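Local structure of alpha-L-rhamnosidase (Streptomyces avermitilis, 3W5M) at residues A[524-529]-A[535-540]; A[491-494]-A[498-501]; A[904-907]-A[913-916]. The protein hydrolyses terminal non-reducing alpha-L-rhamnose residues from alpha-L-rhamnosides, releasing L-rhamnose from citrus flavonoids and from the arabinogalactan-protein gum arabic. All blocks are in the same frame, centred on the assembly; numbering follows the deposited sequence.

Contact 1 (A[524-529]-A[535-540]); sequences RLRHAE and GTIYTA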
loop_
_atom_site.group_PDB
_atom_site.type_symbol
_atom_site.label_atom_id
_atom_site.label_comp_id
_atom_site.label_asym_id
_atom_site.label_seq_id
_atom_site.Cartn_x
_atom_site.Cartn_y
_atom_site.Cartn_z
ATOM N N ARG A 524 16.193 17.207 -11.309
ATOM C CA ARG A 524 15.196 16.179 -11.570
ATOM C C ARG A 524 15.659 14.835 -11.015
ATOM O O ARG A 524 16.821 14.463 -11.139
ATOM C CB ARG A 524 14.913 16.078 -13.061
ATOM C CG ARG A 524 13.964 17.147 -13.540
ATOM C CD ARG A 524 13.808 17.152 -15.046
ATOM N NE ARG A 524 13.412 18.494 -15.460
ATOM C CZ ARG A 524 14.262 19.513 -15.559
ATOM N NH1 ARG A 524 15.553 19.330 -15.293
ATOM N NH2 ARG A 524 13.824 20.705 -15.935
ATOM N N LEU A 525 14.737 14.107 -10.380
ATOM C CA LEU A 525 15.052 12.817 -9.763
ATOM C C LEU A 525 14.096 11.818 -10.339
ATOM O O LEU A 525 12.908 11.891 -10.055
ATOM C CB LEU A 525 14.822 12.847 -8.246
ATOM C CG LEU A 525 15.486 14.004 -7.486
ATOM C CD1 LEU A 525 15.063 14.011 -6.023
ATOM C CD2 LEU A 525 17.001 13.914 -7.627
ATOM N N ARG A 526 14.616 10.878 -11.107
ATOM C CA ARG A 526 13.820 9.749 -11.595
ATOM C C ARG A 526 14.154 8.502 -10.777
ATOM O O ARG A 526 15.254 8.363 -10.244
ATOM C CB ARG A 526 14.030 9.513 -13.085
ATOM C CG ARG A 526 13.470 10.630 -13.966
ATOM C CD ARG A 526 13.243 10.205 -15.407
ATOM N NE ARG A 526 14.462 9.686 -16.032
ATOM C CZ ARG A 526 14.504 8.651 -16.870
ATOM N NH1 ARG A 526 13.389 8.014 -17.215
ATOM N NH2 ARG A 526 15.674 8.250 -17.356
ATOM N N HIS A 527 13.185 7.594 -10.655
ATOM C CA HIS A 527 13.315 6.480 -9.757
ATOM C C HIS A 527 13.071 5.188 -10.517
ATOM O O HIS A 527 12.123 5.101 -11.300
ATOM C CB HIS A 527 12.317 6.607 -8.585
ATOM C CG HIS A 527 12.496 7.852 -7.775
ATOM N ND1 HIS A 527 12.023 9.076 -8.190
ATOM C CD2 HIS A 527 13.054 8.057 -6.561
ATOM C CE1 HIS A 527 12.323 9.993 -7.288
ATOM N NE2 HIS A 527 12.956 9.403 -6.293
ATOM N N ALA A 528 13.949 4.212 -10.297
ATOM C CA ALA A 528 13.890 2.928 -11.033
ATOM C C ALA A 528 14.188 1.752 -10.161
ATOM O O ALA A 528 14.986 1.830 -9.230
ATOM C CB ALA A 528 14.861 2.929 -12.217
ATOM N N GLU A 529 13.589 0.616 -10.517
ATOM C CA GLU A 529 13.829 -0.623 -9.777
ATOM C C GLU A 529 15.111 -1.340 -10.237
ATOM O O GLU A 529 15.730 -2.049 -9.452
ATOM C CB GLU A 529 12.638 -1.586 -10.000
ATOM C CG GLU A 529 11.266 -1.092 -9.578
ATOM C CD GLU A 529 10.249 -2.235 -9.540
ATOM O OE1 GLU A 529 9.760 -2.634 -10.632
ATOM O OE2 GLU A 529 9.975 -2.755 -8.424
ATOM N N GLY A 535 24.257 0.749 -17.371
ATOM C CA GLY A 535 24.304 1.417 -16.074
ATOM C C GLY A 535 23.346 2.593 -15.958
ATOM O O GLY A 535 23.298 3.245 -14.909
ATOM N N THR A 536 22.582 2.861 -17.020
ATOM C CA THR A 536 21.500 3.873 -16.978
ATOM C C THR A 536 20.241 3.220 -16.383
ATOM O O THR A 536 20.093 1.989 -16.458
ATOM C CB THR A 536 21.137 4.435 -18.370
ATOM O OG1 THR A 536 20.724 3.373 -19.226
ATOM C CG2 THR A 536 22.317 5.199 -19.010
ATOM N N ILE A 537 19.341 4.036 -15.821
ATOM C CA ILE A 537 18.098 3.495 -15.249
ATOM C C ILE A 537 17.109 2.998 -16.294
ATOM O O ILE A 537 17.004 3.543 -17.408
ATOM C CB ILE A 537 17.398 4.470 -14.272
ATOM C CG1 ILE A 537 16.922 5.744 -14.996
ATOM C CG2 ILE A 537 18.318 4.761 -13.094
ATOM C CD1 ILE A 537 15.853 6.537 -14.245
ATOM N N TYR A 538 16.427 1.907 -15.948
ATOM C CA TYR A 538 15.406 1.325 -16.785
ATOM C C TYR A 538 14.066 1.636 -16.147
ATOM O O TYR A 538 13.854 1.285 -14.981
ATOM C CB TYR A 538 15.589 -0.203 -16.847
ATOM C CG TYR A 538 14.490 -0.929 -17.602
ATOM C CD1 TYR A 538 14.466 -0.954 -18.996
ATOM C CD2 TYR A 538 13.472 -1.598 -16.924
ATOM C CE1 TYR A 538 13.460 -1.625 -19.697
ATOM C CE2 TYR A 538 12.472 -2.280 -17.614
ATOM C CZ TYR A 538 12.469 -2.294 -19.002
ATOM O OH TYR A 538 11.477 -2.986 -19.687
ATOM N N THR A 539 13.171 2.262 -16.909
ATOM C CA THR A 539 11.876 2.705 -16.367
ATOM C C THR A 539 10.688 2.238 -17.208
ATOM O O THR A 539 9.554 2.521 -16.864
ATOM C CB THR A 539 11.777 4.252 -16.235
ATOM O OG1 THR A 539 12.082 4.856 -17.489
ATOM C CG2 THR A 539 12.705 4.796 -15.170
ATOM N N ALA A 540 10.931 1.517 -18.304
ATOM C CA ALA A 540 9.832 1.095 -19.183
ATOM C C ALA A 540 8.727 0.294 -18.464
ATOM O O ALA A 540 7.536 0.386 -18.816
ATOM C CB ALA A 540 10.375 0.312 -20.368
HETATM O O HOH W 1 17.690 6.088 -18.728
HETATM O O HOH W 2 12.141 0.464 -13.043
#

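Contact 2 (A[491-494]-A[498-501]); sequences VTEP and VFVL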
loop_
_atom_site.group_PDB
_atom_site.type_symbol
_atom_site.label_atom_id
_atom_site.label_comp_id
_atom_site.label_asym_id
_atom_site.label_seq_id
_atom_site.Cartn_x
_atom_site.Cartn_y
_atom_site.Cartn_z
ATOM N N VAL A 491 27.669 6.317 -6.271
ATOM C CA VAL A 491 27.271 7.251 -7.313
ATOM C C VAL A 491 28.008 6.849 -8.584
ATOM O O VAL A 491 29.232 6.673 -8.572
ATOM C CB VAL A 491 27.668 8.697 -6.921
ATOM C CG1 VAL A 491 27.280 9.690 -8.008
ATOM C CG2 VAL A 491 27.025 9.085 -5.609
ATOM N N THR A 492 27.273 6.657 -9.668
ATOM C CA THR A 492 27.891 6.462 -10.969
ATOM C C THR A 492 27.468 7.610 -11.886
ATOM O O THR A 492 26.517 8.331 -11.593
ATOM C CB THR A 492 27.530 5.103 -11.621
ATOM O OG1 THR A 492 26.127 5.042 -11.902
ATOM C CG2 THR A 492 27.902 3.952 -10.734
ATOM N N GLU A 493 28.194 7.787 -12.983
ATOM C CA GLU A 493 27.830 8.752 -14.011
ATOM C C GLU A 493 27.882 8.043 -15.354
ATOM O O GLU A 493 28.908 8.126 -16.052
ATOM C CB GLU A 493 28.787 9.962 -13.980
ATOM C CG GLU A 493 28.404 11.060 -14.970
ATOM C CD GLU A 493 29.356 12.270 -14.976
ATOM O OE1 GLU A 493 30.359 12.296 -14.215
ATOM O OE2 GLU A 493 29.087 13.214 -15.757
ATOM N N PRO A 494 26.807 7.302 -15.713
ATOM C CA PRO A 494 26.801 6.524 -16.965
ATOM C C PRO A 494 26.653 7.313 -18.269
ATOM O O PRO A 494 26.878 6.749 -19.342
ATOM C CB PRO A 494 25.612 5.561 -16.790
ATOM C CG PRO A 494 24.740 6.213 -15.784
ATOM C CD PRO A 494 25.632 6.999 -14.868
ATOM N N VAL A 498 24.479 12.880 -16.031
ATOM C CA VAL A 498 23.366 12.014 -15.610
ATOM C C VAL A 498 23.889 11.019 -14.591
ATOM O O VAL A 498 24.562 10.046 -14.951
ATOM C CB VAL A 498 22.710 11.297 -16.812
ATOM C CG1 VAL A 498 21.637 10.311 -16.350
ATOM C CG2 VAL A 498 22.128 12.316 -17.784
ATOM N N PHE A 499 23.601 11.276 -13.318
ATOM C CA PHE A 499 24.158 10.496 -12.224
ATOM C C PHE A 499 23.138 9.477 -11.746
ATOM O O PHE A 499 21.930 9.753 -11.752
ATOM C CB PHE A 499 24.580 11.405 -11.068
ATOM C CG PHE A 499 25.637 12.411 -11.453
ATOM C CD1 PHE A 499 25.282 13.610 -12.080
ATOM C CD2 PHE A 499 26.987 12.144 -11.223
ATOM C CE1 PHE A 499 26.251 14.534 -12.454
ATOM C CE2 PHE A 499 27.965 13.065 -11.588
ATOM C CZ PHE A 499 27.597 14.260 -12.209
ATOM N N VAL A 500 23.623 8.298 -11.371
ATOM C CA VAL A 500 22.759 7.227 -10.875
ATOM C C VAL A 500 23.263 6.837 -9.494
ATOM O O VAL A 500 24.445 6.510 -9.325
ATOM C CB VAL A 500 22.706 6.016 -11.838
ATOM C CG1 VAL A 500 21.870 4.898 -11.224
ATOM C CG2 VAL A 500 22.142 6.410 -13.197
ATOM N N LEU A 501 22.390 6.925 -8.488
ATOM C CA LEU A 501 22.779 6.611 -7.125
ATOM C C LEU A 501 22.060 5.337 -6.710
ATOM O O LEU A 501 20.843 5.208 -6.914
ATOM C CB LEU A 501 22.486 7.771 -6.157
ATOM C CG LEU A 501 23.363 9.038 -6.231
ATOM C CD1 LEU A 501 23.017 9.884 -7.441
ATOM C CD2 LEU A 501 23.317 9.866 -4.953
#

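Contact 3 (A[904-907]-A[913-916]); sequences GGFQ and SFNH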
loop_
_atom_site.group_PDB
_atom_site.type_symbol
_atom_site.label_atom_id
_atom_site.label_comp_id
_atom_site.label_asym_id
_atom_site.label_seq_id
_atom_site.Cartn_x
_atom_site.Cartn_y
_atom_site.Cartn_z
ATOM N N GLY A 904 19.443 -12.452 -20.177
ATOM C CA GLY A 904 19.835 -11.151 -19.642
ATOM C C GLY A 904 18.838 -10.028 -19.896
ATOM O O GLY A 904 18.889 -9.002 -19.216
ATOM N N GLY A 905 17.938 -10.202 -20.864
ATOM C CA GLY A 905 16.937 -9.180 -21.163
ATOM C C GLY A 905 15.817 -9.122 -20.124
ATOM O O GLY A 905 15.699 -10.004 -19.271
ATOM N N PHE A 906 14.993 -8.084 -20.206
ATOM C CA PHE A 906 13.822 -7.957 -19.340
ATOM C C PHE A 906 12.613 -8.597 -19.982
ATOM O O PHE A 906 12.502 -8.654 -21.209
ATOM C CB PHE A 906 13.535 -6.476 -19.059
ATOM C CG PHE A 906 14.618 -5.785 -18.305
ATOM C CD1 PHE A 906 15.021 -6.248 -17.053
ATOM C CD2 PHE A 906 15.219 -4.626 -18.821
ATOM C CE1 PHE A 906 16.018 -5.596 -16.339
ATOM C CE2 PHE A 906 16.221 -3.989 -18.113
ATOM C CZ PHE A 906 16.616 -4.462 -16.873
ATOM N N GLN A 907 11.705 -9.088 -19.151
ATOM C CA GLN A 907 10.406 -9.495 -19.625
ATOM C C GLN A 907 9.662 -8.263 -20.139
ATOM O O GLN A 907 10.182 -7.123 -20.050
ATOM C CB GLN A 907 9.619 -10.198 -18.507
ATOM C CG GLN A 907 9.573 -11.715 -18.650
ATOM C CD GLN A 907 8.634 -12.188 -19.735
ATOM O OE1 GLN A 907 7.989 -11.391 -20.426
ATOM N NE2 GLN A 907 8.535 -13.508 -19.881
ATOM N N SER A 913 6.894 -6.197 -12.924
ATOM C CA SER A 913 7.337 -5.567 -11.666
ATOM C C SER A 913 8.473 -6.344 -10.965
ATOM O O SER A 913 8.545 -7.585 -11.038
ATOM C CB SER A 913 6.110 -5.382 -10.753
ATOM O OG SER A 913 6.436 -5.601 -9.384
ATOM N N PHE A 914 9.374 -5.618 -10.304
ATOM C CA PHE A 914 10.414 -6.252 -9.509
ATOM C C PHE A 914 10.125 -6.257 -8.008
ATOM O O PHE A 914 11.032 -6.461 -7.198
ATOM C CB PHE A 914 11.780 -5.642 -9.817
ATOM C CG PHE A 914 12.196 -5.851 -11.238
ATOM C CD1 PHE A 914 11.775 -4.974 -12.232
ATOM C CD2 PHE A 914 12.923 -6.982 -11.600
ATOM C CE1 PHE A 914 12.133 -5.189 -13.560
ATOM C CE2 PHE A 914 13.284 -7.209 -12.924
ATOM C CZ PHE A 914 12.879 -6.316 -13.903
ATOM N N ASN A 915 8.855 -6.060 -7.650
ATOM C CA ASN A 915 8.455 -5.971 -6.246
ATOM C C ASN A 915 6.964 -6.347 -6.052
ATOM O O ASN A 915 6.137 -5.499 -5.736
ATOM C CB ASN A 915 8.749 -4.535 -5.720
ATOM C CG ASN A 915 8.853 -4.457 -4.202
ATOM O OD1 ASN A 915 8.611 -5.426 -3.480
ATOM N ND2 ASN A 915 9.246 -3.279 -3.704
ATOM N N HIS A 916 6.629 -7.614 -6.299
ATOM C CA HIS A 916 5.333 -8.219 -5.952
ATOM C C HIS A 916 5.598 -9.233 -4.845
ATOM O O HIS A 916 6.523 -10.036 -4.972
ATOM C CB HIS A 916 4.792 -9.031 -7.124
ATOM C CG HIS A 916 3.884 -8.278 -8.044
ATOM N ND1 HIS A 916 4.331 -7.247 -8.849
ATOM C CD2 HIS A 916 2.578 -8.462 -8.355
ATOM C CE1 HIS A 916 3.331 -6.800 -9.586
ATOM N NE2 HIS A 916 2.256 -7.518 -9.308
#

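Contact 1 (A[524-529]-A[535-540])
Ile537 packs against both Arg526 and Ala528, which rise from the same side of strand 524-528. Its CD1 lies over one face of the Arg526 guanidinium, 3.6 Å from CZ of Arg526 and near the rim of the group. Ile537 carries CG1 between its backbone N and carbonyl carbon (chi1 64°), and the chain then runs on extended, which brings CD1 to the arginine while CB stays beside the alanine. Packing is close there: Ala528 CB is 3.6 Å from Ile537 CB and 3.4 Å from Tyr538 O, an approach that suits a side chain of one carbon. The flat, delocalised guanidinium can accept a methyl on its face and still use its N-H groups for polar partners. Its NE makes a salt bridge to Glu574, and at its edge, in plane, a water that donates to Ile537 O is held weakly by NH2. A leucine in place of Arg526 would probably leave Glu574 without its charged mate and Ile537 CD1 without a flat surface beneath it. A second water joins the segments more firmly, accepting from Glu529 N at 2.9 Å and donating to Tyr538 O. Strand 522-528 runs between strands 548-552 and 572-576 in the large sheet of the concanavalin-like domain, and the 535-540 segment, whose short strand 537-538 pairs with 530-531, folds back across it.

Contact 2 (A[491-494]-A[498-501])
Thr492 and Val500 face each other as an antiparallel hydrogen-bonded pair, each backbone N-H bonding to the other's carbonyl. The bond from Thr492 N to Val500 O is 2.9 Å long and almost straight, at 175°. The return bond, from Val500 N to Thr492 O, has the same length, but its donor stands above the carbonyl plane. The pairing sets two beta-branched residues, well suited to extended backbone, side by side on one face of the sheet, Thr492 OG1 3.6 Å from Val500 CB.

The next pair, Val491 with Leu501, is non-hydrogen-bonded and puts its side chains on the other face. Here Val491 CG2 rests 3.7 Å from Leu501 CG, while CG1, anti to the backbone N (chi1 179°), reaches obliquely toward the Phe499 ring. Glu493 takes the main place over that ring. Its chain is fully extended, laying CG over the face in a CH-pi contact 4.3 Å from the Phe499 ring centroid, and the carboxylate stacks beyond it with its plane 30° from that of the ring. The methylenes and the flat carboxylate thus lie together along the ring, Glu493 OE1 3.6 Å from Phe499 CE2, and OE2 accepts from Gly497 N in the turn, a bond that helps set the rotation of the carboxylate.

Pro494 ends the run where the chain turns a corner. Having no N-H, it fits a place where strand pairing stops, and its CG packs 3.7 Å from Val500 CG2.

This is the end of the beta hairpin formed by strands 480-493 and 498-503. On its other flank strand 498-503 pairs with strand 572-576, through Phe499 with Val575 and Leu501 with Val573, while Lys581 and Pro582 of a loop touch the Phe499 ring.

Contact 3 (A[904-907]-A[913-916])
Phe914 brings the single atom CZ against the CD1-CE1 side of the Phe906 ring, 3.8 Å from Phe906 CD1. The planes stand at 77° and the centroids are 6.0 Å apart, an oblique arrangement in which neither ring covers the other. Both side chains hold CG anti to the carbonyl carbon (chi1 -63° for Phe914), which sends the rings toward each other from two arms of one loop. The contact buries just 66 Å², all of it from these two residues.

Its tight side belongs to Phe914, a buried ring set edge-to-face with Trp894 and touching Val530. A large apolar residue suits this position, and its backbone is held as well: Phe914 N donates to Glu529 OE1, and its carbonyl accepts from Thr892. Around it, residues 913-915 form an ST turn, in which Ser913 OG accepts from Asn915 N at 3.0 Å, with an angle of 164° at the hydrogen. The same hydroxyl lies 2.7 Å from His916 ND1 in a hydrogen bond that helps fix the rotation of the imidazole. His916 binds alpha-L-rhamnose, so the serine is a second-shell residue that positions a sugar-binding one. Ser913 N also donates to Glu895, the inferred proton acceptor, which ties this arm to the probable catalytic centre.

The other arm is looser. Phe906 is partly exposed, and its ring meets that of Tyr538 with the planes far from perpendicular, and touches Val530. The chain leading into it, Gly904 and Gly905, is exposed to solvent, and the positive phi of Gly904 favours a residue without a side chain. Further along, Gln907 turns its amide away from Phe914, and NE2 donates to Asp898.

How the contacts relate
Along the chain, contact 2 comes first, then contact 1, and contact 3 follows far later. Contacts 1 and 2 have centres about 10 Å apart, lie in the concanavalin-like domain and reach the same large sheet, where strand 572-576 runs between strands 522-528 and 498-503; Ile537 and Thr536 pack on Val500 and Pro494. Contact 3, about 14 Å from contact 1 centre to centre, belongs to the six-hairpin glycosidase domain. Glu529 and Tyr538 cross this boundary, meeting Phe914 and Phe906. Contacts 2 and 3 do not touch, their nearest atoms being about 12 Å apart. Contact 1 therefore links the concanavalin-like domain to the loop that carries the rhamnose-binding His916.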